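Local structure of beta-galactosidase (Marinomonas sp. ef1, 6Y2K) at residues Leu150-Ala158 against Asp191-Thr199. The protein catalyses the hydrolysis of terminal non-reducing beta-D-galactose residues from beta-D-galactosides as a cold-active GH42 beta-galactosidase that assembles into a hexamer. Residues are numbered along the deposited sequence; the frame is centred on the assembly and turned at random.
Sequences LSYAEADLA and DEIELPNLT
Leu195 packs between Tyr152 and Leu157 where the start of helix 154-168 meets the loop leading to helix 205-233. Both segments belong to the excursion between the fourth and fifth strands of the TIM barrel. Leu195 reaches both partners through its two methyls. CD1 lies 3.4 Å from the carbonyl O of Tyr152, at the turn into the helix. CD2 rests against the first helical turn, 3.9 Å from CB of Leu157. Leu157 has CG anti to its backbone N (chi1 -177°), which carries CD1 to the loop backbone, 3.5 Å from O of Ile193. Its CD2 passes near the carboxylate of Glu194, whose OE2 forms a salt bridge with Lys79 of the second subunit. The Asn197 amide lies alongside the Tyr152 ring, pointing the other way, with ring and amide planes 32° apart. The closest approach is 3.3 Å, from CD1 of Tyr152 to CG of Asn197. Phe211 of helix 205-233 also meets the tyrosine ring, and the phenol OH hydrogen-bonds a glycerol, probably from the crystallisation liquor. Replacing Tyr152 by an alanine would probably open a gap beside Asn197 and leave Phe211 without its aromatic neighbour. Asn197 ND2 hydrogen-bonds O of Glu93 as well as a water. That water bridges the segments: it donates to O of Tyr152 at 2.8 Å and accepts from ND2 of Asn197 at 3.0 Å.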
ATOM      1  N   LEU A 150      16.440 -18.587 -37.099  1.00 16.13           N
ATOM      2  CA  LEU A 150      17.847 -18.743 -36.709  1.00 16.00           C
ATOM      3  C   LEU A 150      18.114 -20.201 -36.333  1.00 15.46           C
ATOM      4  O   LEU A 150      17.376 -20.797 -35.538  1.00 16.22           O
ATOM      5  CB  LEU A 150      18.204 -17.823 -35.536  1.00 16.42           C
ATOM      6  CG  LEU A 150      18.050 -16.314 -35.741  1.00 17.05           C
ATOM      7  CD1 LEU A 150      18.547 -15.569 -34.510  1.00 17.66           C
ATOM      8  CD2 LEU A 150      18.782 -15.822 -36.982  1.00 16.94           C
ATOM      9  N   SER A 151      19.130 -20.783 -36.958  1.00 15.14           N
ATOM     10  CA  SER A 151      19.571 -22.148 -36.684  1.00 14.94           C
ATOM     11  C   SER A 151      21.086 -22.158 -36.730  1.00 15.20           C
ATOM     12  O   SER A 151      21.697 -21.338 -37.418  1.00 14.47           O
ATOM     13  CB  SER A 151      18.981 -23.129 -37.700  1.00 15.06           C
ATOM     14  OG  SER A 151      19.635 -24.392 -37.644  1.00 14.73           O
ATOM     15  N   TYR A 152      21.685 -23.069 -35.970  1.00 15.72           N
ATOM     16  CA  TYR A 152      23.118 -23.025 -35.689  1.00 16.17           C
ATOM     17  C   TYR A 152      23.789 -24.363 -35.989  1.00 17.03           C
ATOM     18  O   TYR A 152      24.652 -24.830 -35.236  1.00 17.26           O
ATOM     19  CB  TYR A 152      23.322 -22.588 -34.236  1.00 16.04           C
ATOM     20  CG  TYR A 152      22.702 -21.233 -33.944  1.00 15.71           C
ATOM     21  CD1 TYR A 152      23.424 -20.060 -34.148  1.00 15.91           C
ATOM     22  CD2 TYR A 152      21.391 -21.121 -33.482  1.00 15.65           C
ATOM     23  CE1 TYR A 152      22.867 -18.812 -33.888  1.00 16.11           C
ATOM     24  CE2 TYR A 152      20.825 -19.879 -33.222  1.00 16.01           C
ATOM     25  CZ  TYR A 152      21.572 -18.724 -33.427  1.00 16.02           C
ATOM     26  OH  TYR A 152      21.026 -17.490 -33.179  1.00 15.87           O
ATOM     27  N   ALA A 153      23.387 -24.955 -37.115  1.00 17.38           N
ATOM     28  CA  ALA A 153      23.926 -26.218 -37.607  1.00 18.12           C
ATOM     29  C   ALA A 153      24.933 -25.947 -38.723  1.00 18.80           C
ATOM     30  O   ALA A 153      25.071 -24.808 -39.191  1.00 17.91           O
ATOM     31  CB  ALA A 153      22.793 -27.096 -38.119  1.00 18.27           C
ATOM     32  N   GLU A 154      25.612 -27.007 -39.158  1.00 20.63           N
ATOM     33  CA  GLU A 154      26.631 -26.913 -40.215  1.00 22.55           C
ATOM     34  C   GLU A 154      26.070 -26.303 -41.496  1.00 20.04           C
ATOM     35  O   GLU A 154      26.716 -25.473 -42.109  1.00 19.56           O
ATOM     36  CB  GLU A 154      27.251 -28.285 -40.519  1.00 26.28           C
ATOM     37  CG  GLU A 154      28.489 -28.234 -41.420  1.00 31.37           C
ATOM     38  CD  GLU A 154      29.690 -27.553 -40.755  1.00 37.18           C
ATOM     39  OE1 GLU A 154      29.887 -27.754 -39.529  1.00 43.39           O
ATOM     40  OE2 GLU A 154      30.448 -26.823 -41.446  1.00 41.27           O
ATOM     41  N   ALA A 155      24.857 -26.701 -41.880  1.00 19.22           N
ATOM     42  CA  ALA A 155      24.221 -26.171 -43.095  1.00 18.37           C
ATOM     43  C   ALA A 155      24.027 -24.652 -43.042  1.00 17.53           C
ATOM     44  O   ALA A 155      24.185 -23.973 -44.053  1.00 17.64           O
ATOM     45  CB  ALA A 155      22.890 -26.871 -43.349  1.00 18.40           C
ATOM     46  N   ASP A 156      23.705 -24.133 -41.859  1.00 16.74           N
ATOM     47  CA  ASP A 156      23.518 -22.697 -41.664  1.00 16.36           C
ATOM     48  C   ASP A 156      24.842 -21.942 -41.826  1.00 16.20           C
ATOM     49  O   ASP A 156      24.876 -20.854 -42.395  1.00 15.28           O
ATOM     50  CB  ASP A 156      22.933 -22.407 -40.279  1.00 16.15           C
ATOM     51  CG  ASP A 156      21.639 -23.160 -40.021  1.00 16.04           C
ATOM     52  OD1 ASP A 156      20.624 -22.779 -40.639  1.00 15.91           O
ATOM     53  OD2 ASP A 156      21.653 -24.122 -39.207  1.00 15.20           O
ATOM     54  N   LEU A 157      25.920 -22.523 -41.309  1.00 16.68           N
ATOM     55  CA  LEU A 157      27.250 -21.911 -41.409  1.00 17.60           C
ATOM     56  C   LEU A 157      27.738 -21.907 -42.852  1.00 17.67           C
ATOM     57  O   LEU A 157      28.322 -20.920 -43.301  1.00 18.10           O
ATOM     58  CB  LEU A 157      28.253 -22.643 -40.532  1.00 18.35           C
ATOM     59  CG  LEU A 157      29.683 -22.075 -40.483  1.00 18.77           C
ATOM     60  CD1 LEU A 157      29.684 -20.587 -40.201  1.00 19.08           C
ATOM     61  CD2 LEU A 157      30.465 -22.820 -39.423  1.00 19.87           C
ATOM     62  N   ALA A 158      27.490 -23.008 -43.564  1.00 17.96           N
ATOM     63  CA  ALA A 158      27.874 -23.126 -44.966  1.00 18.01           C
ATOM     64  C   ALA A 158      27.174 -22.068 -45.812  1.00 18.07           C
ATOM     65  O   ALA A 158      27.817 -21.388 -46.614  1.00 17.62           O
ATOM     66  CB  ALA A 158      27.579 -24.524 -45.492  1.00 18.44           C
ATOM     67  N   ASP A 191      36.021 -18.689 -44.677  1.00 18.39           N
ATOM     68  CA  ASP A 191      35.926 -20.001 -44.021  0.50 18.75           C
ATOM     69  C   ASP A 191      36.499 -20.039 -42.593  1.00 18.75           C
ATOM     70  O   ASP A 191      36.443 -21.072 -41.934  1.00 18.86           O
ATOM     71  CB  ASP A 191      36.575 -21.088 -44.894  0.50 19.26           C
ATOM     72  CG  ASP A 191      35.789 -21.355 -46.176  0.50 19.63           C
ATOM     73  OD1 ASP A 191      34.608 -20.945 -46.276  0.50 19.69           O
ATOM     74  OD2 ASP A 191      36.357 -21.982 -47.087  0.50 20.35           O
ATOM     75  N   GLU A 192      37.067 -18.921 -42.126  1.00 18.02           N
ATOM     76  CA  GLU A 192      37.423 -18.769 -40.710  1.00 17.57           C
ATOM     77  C   GLU A 192      36.239 -18.292 -39.854  1.00 17.23           C
ATOM     78  O   GLU A 192      36.269 -18.436 -38.628  1.00 16.89           O
ATOM     79  CB  GLU A 192      38.598 -17.807 -40.521  1.00 17.31           C
ATOM     80  CG  GLU A 192      39.952 -18.406 -40.870  1.00 17.59           C
ATOM     81  CD  GLU A 192      41.126 -17.558 -40.401  1.00 17.83           C
ATOM     82  OE1 GLU A 192      40.933 -16.356 -40.089  1.00 18.08           O
ATOM     83  OE2 GLU A 192      42.253 -18.102 -40.343  1.00 18.03           O
ATOM     84  N   ILE A 193      35.218 -17.719 -40.491  1.00 16.89           N
ATOM     85  CA  ILE A 193      34.106 -17.105 -39.780  1.00 17.15           C
ATOM     86  C   ILE A 193      33.195 -18.208 -39.232  1.00 17.25           C
ATOM     87  O   ILE A 193      32.871 -19.162 -39.937  1.00 17.08           O
ATOM     88  CB  ILE A 193      33.309 -16.133 -40.685  1.00 17.10           C
ATOM     89  CG1 ILE A 193      34.219 -14.987 -41.174  1.00 17.22           C
ATOM     90  CG2 ILE A 193      32.112 -15.575 -39.927  1.00 16.95           C
ATOM     91  CD1 ILE A 193      33.611 -14.091 -42.228  1.00 17.49           C
ATOM     92  N   GLU A 194      32.818 -18.078 -37.962  1.00 17.53           N
ATOM     93  CA  GLU A 194      31.957 -19.041 -37.285  1.00 17.29           C
ATOM     94  C   GLU A 194      30.552 -18.466 -37.111  1.00 17.26           C
ATOM     95  O   GLU A 194      30.293 -17.298 -37.403  1.00 16.97           O
ATOM     96  CB  GLU A 194      32.544 -19.403 -35.907  1.00 17.89           C
ATOM     97  CG  GLU A 194      33.941 -20.019 -35.924  1.00 18.46           C
ATOM     98  CD  GLU A 194      34.019 -21.434 -36.491  1.00 19.18           C
ATOM     99  OE1 GLU A 194      32.977 -22.105 -36.657  1.00 18.87           O
ATOM    100  OE2 GLU A 194      35.159 -21.876 -36.771  1.00 19.14           O
ATOM    101  N   LEU A 195      29.643 -19.307 -36.623  1.00 17.60           N
ATOM    102  CA  LEU A 195      28.319 -18.856 -36.202  1.00 17.48           C
ATOM    103  C   LEU A 195      28.487 -17.944 -34.976  1.00 17.31           C
ATOM    104  O   LEU A 195      29.470 -18.091 -34.237  1.00 17.41           O
ATOM    105  CB  LEU A 195      27.431 -20.064 -35.860  1.00 17.94           C
ATOM    106  CG  LEU A 195      27.146 -21.034 -37.013  1.00 18.49           C
ATOM    107  CD1 LEU A 195      26.554 -22.337 -36.490  1.00 18.77           C
ATOM    108  CD2 LEU A 195      26.231 -20.377 -38.044  1.00 18.45           C
ATOM    109  N   PRO A 196      27.555 -16.982 -34.770  1.00 16.97           N
ATOM    110  CA  PRO A 196      27.651 -16.057 -33.637  1.00 16.90           C
ATOM    111  C   PRO A 196      27.166 -16.581 -32.272  1.00 17.49           C
ATOM    112  O   PRO A 196      27.184 -15.817 -31.303  1.00 18.33           O
ATOM    113  CB  PRO A 196      26.782 -14.885 -34.087  1.00 16.45           C
ATOM    114  CG  PRO A 196      25.731 -15.522 -34.912  1.00 16.23           C
ATOM    115  CD  PRO A 196      26.425 -16.627 -35.654  1.00 16.49           C
ATOM    116  N   ASN A 197      26.752 -17.844 -32.177  1.00 17.64           N
ATOM    117  CA  ASN A 197      26.357 -18.419 -30.884  1.00 18.04           C
ATOM    118  C   ASN A 197      27.556 -19.050 -30.168  1.00 18.50           C
ATOM    119  O   ASN A 197      28.614 -19.257 -30.763  1.00 18.75           O
ATOM    120  CB  ASN A 197      25.236 -19.451 -31.053  1.00 17.77           C
ATOM    121  CG  ASN A 197      25.694 -20.698 -31.781  1.00 17.78           C
ATOM    122  OD1 ASN A 197      26.470 -20.616 -32.741  1.00 16.54           O
ATOM    123  ND2 ASN A 197      25.221 -21.865 -31.325  1.00 17.55           N
ATOM    124  N   LEU A 198      27.379 -19.345 -28.881  1.00 18.97           N
ATOM    125  CA  LEU A 198      28.401 -20.032 -28.075  1.00 19.28           C
ATOM    126  C   LEU A 198      29.782 -19.339 -28.070  1.00 18.54           C
ATOM    127  O   LEU A 198      30.819 -19.990 -27.964  1.00 19.81           O
ATOM    128  CB  LEU A 198      28.522 -21.504 -28.505  1.00 20.10           C
ATOM    129  CG  LEU A 198      27.255 -22.344 -28.307  1.00 20.94           C
ATOM    130  CD1 LEU A 198      27.461 -23.738 -28.873  1.00 22.03           C
ATOM    131  CD2 LEU A 198      26.872 -22.416 -26.835  1.00 21.32           C
ATOM    132  N   THR A 199      29.779 -18.018 -28.176  1.00 17.26           N
ATOM    133  CA  THR A 199      30.987 -17.225 -28.010  1.00 16.48           C
ATOM    134  C   THR A 199      31.195 -16.997 -26.513  1.00 16.02           C
ATOM    135  O   THR A 199      30.263 -17.153 -25.726  1.00 15.82           O
ATOM    136  CB  THR A 199      30.860 -15.875 -28.737  1.00 16.38           C
ATOM    137  OG1 THR A 199      29.651 -15.226 -28.340  1.00 16.40           O
ATOM    138  CG2 THR A 199      30.830 -16.074 -30.238  1.00 16.46           C
TER
HETATM  139  O   HOH W   1      25.737 -24.541 -32.692  1.00 20.27           O